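Side-chain contact in general secretion pathway protein F (Vibrio cholerae, PDB 3C1Q), which is an inner-membrane component of the type II secretion system, probably required for energy-dependent secretion of proteases and toxins such as cholera toxin from the periplasm: residues B[55-58]-B[59-62]. Residues are numbered along the deposited sequence; the frame is centred on the assembly and turned at random.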
loop_
_atom_site.group_PDB
_atom_site.type_symbol
_atom_site.label_atom_id
_atom_site.label_comp_id
_atom_site.label_asym_id
_atom_site.label_seq_id
_atom_site.Cartn_x
_atom_site.Cartn_y
_atom_site.Cartn_z
ATOM N N ARG B 55 -7.679 -16.072 -6.252
ATOM C CA ARG B 55 -6.379 -16.642 -6.597
ATOM C C ARG B 55 -6.506 -18.058 -7.136
ATOM O O ARG B 55 -5.863 -18.407 -8.134
ATOM C CB ARG B 55 -5.427 -16.661 -5.416
ATOM C CG ARG B 55 -4.028 -17.065 -5.887
ATOM C CD ARG B 55 -3.077 -17.437 -4.812
ATOM N NE ARG B 55 -2.098 -18.359 -5.390
ATOM C CZ ARG B 55 -1.534 -19.381 -4.748
ATOM N NH1 ARG B 55 -0.681 -20.172 -5.396
ATOM N NH2 ARG B 55 -1.797 -19.612 -3.461
ATOM N N ALA B 56 -7.311 -18.876 -6.459
ATOM C CA ALA B 56 -7.522 -20.253 -6.892
ATOM C C ALA B 56 -8.022 -20.251 -8.344
ATOM O O ALA B 56 -7.473 -20.958 -9.203
ATOM C CB ALA B 56 -8.493 -20.955 -5.968
ATOM N N LYS B 57 -9.002 -19.402 -8.641
ATOM C CA LYS B 57 -9.568 -19.351 -9.992
ATOM C C LYS B 57 -8.543 -18.907 -11.037
ATOM O O LYS B 57 -8.500 -19.453 -12.136
ATOM C CB LYS B 57 -10.815 -18.467 -10.032
ATOM C CG LYS B 57 -12.025 -19.136 -9.373
ATOM C CD LYS B 57 -13.297 -18.367 -9.612
ATOM C CE LYS B 57 -13.863 -18.570 -10.995
ATOM N NZ LYS B 57 -15.317 -18.233 -11.081
ATOM N N VAL B 58 -7.709 -17.931 -10.686
ATOM C CA VAL B 58 -6.677 -17.446 -11.599
ATOM C C VAL B 58 -5.683 -18.568 -11.911
ATOM O O VAL B 58 -5.294 -18.748 -13.062
ATOM C CB VAL B 58 -5.961 -16.219 -11.019
ATOM C CG1 VAL B 58 -4.639 -15.947 -11.744
ATOM C CG2 VAL B 58 -6.924 -14.998 -11.087
ATOM N N THR B 59 -5.286 -19.330 -10.898
ATOM C CA THR B 59 -4.359 -20.457 -11.124
ATOM C C THR B 59 -5.002 -21.541 -12.002
ATOM O O THR B 59 -4.290 -22.286 -12.684
ATOM C CB THR B 59 -3.874 -21.079 -9.798
ATOM O OG1 THR B 59 -4.945 -21.813 -9.184
ATOM C CG2 THR B 59 -3.359 -19.989 -8.847
ATOM N N GLU B 60 -6.332 -21.623 -11.991
ATOM C CA GLU B 60 -7.064 -22.595 -12.816
ATOM C C GLU B 60 -7.313 -22.106 -14.252
ATOM O O GLU B 60 -7.815 -22.867 -15.093
ATOM C CB GLU B 60 -8.386 -22.964 -12.145
ATOM C CG GLU B 60 -8.198 -23.759 -10.856
ATOM C CD GLU B 60 -9.386 -23.686 -9.907
ATOM O OE1 GLU B 60 -10.449 -23.123 -10.279
ATOM O OE2 GLU B 60 -9.262 -24.189 -8.764
ATOM N N GLY B 61 -6.949 -20.852 -14.530
ATOM C CA GLY B 61 -7.016 -20.283 -15.884
ATOM C C GLY B 61 -8.120 -19.267 -16.138
ATOM O O GLY B 61 -8.240 -18.720 -17.248
ATOM N N TYR B 62 -8.917 -18.979 -15.115
ATOM C CA TYR B 62 -9.874 -17.884 -15.206
ATOM C C TYR B 62 -9.124 -16.572 -15.200
ATOM O O TYR B 62 -8.112 -16.438 -14.514
ATOM C CB TYR B 62 -10.828 -17.916 -14.027
ATOM C CG TYR B 62 -11.747 -19.111 -14.010
ATOM C CD1 TYR B 62 -12.909 -19.113 -14.754
ATOM C CD2 TYR B 62 -11.470 -20.235 -13.228
ATOM C CE1 TYR B 62 -13.755 -20.186 -14.735
ATOM C CE2 TYR B 62 -12.315 -21.309 -13.195
ATOM C CZ TYR B 62 -13.467 -21.288 -13.953
ATOM O OH TYR B 62 -14.315 -22.367 -13.920
HETATM O O HOH W 1 -5.460 -16.908 -15.028
#
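Where helix 45-59 runs out, K57 O accepts the amide of Y62, N to O 3.0 Å, while V58 O takes that of G61 and the last regular helical bonds, T59 N to R55 O and E60 N to A56 O, close the final turn. Beside this backbone K57 lies across the ring of Y62. Its chain bends at chi3 (77°), which carries CE over the middle of one face, 3.6 Å from CE to the Y62 ring centroid, in a CH-pi contact. NZ continues above the same face at 4.4 Å from the Y62 centroid, 9° off the ring normal, and adds a cation-pi component. The ammonium also forms a salt bridge with D70, and thus has both a carboxylate and the ring as partners. At the ring edge, in plane, sits K57 O, the carbonyl that holds the Y62 amide.

Such an ending illustrates the Schellman motif: G61, with positive phi, turns the chain out of the helix in this cytoplasmic domain, and the loop leads on to helix 64-68. A water donates to both V58 O and Y62 O, tying the last turn to the departing chain, and V58 CA makes an almost straight CA-H...O contact with Y62 O at 3.4 Å.

T59 adds a hydroxyl bond to the backbone of its own helix. With chi1 at 72°, OG1 lies between its own N and carbonyl carbon and turns back to donate to A56 O, 2.7 Å away; A56 O thus serves both this hydroxyl and the amide of E60. The T59 methyl, CG2, comes obliquely to within 4.0 Å of R55 NE, whose guanidinium reaches out to a salt bridge with E32 of helix 31-40.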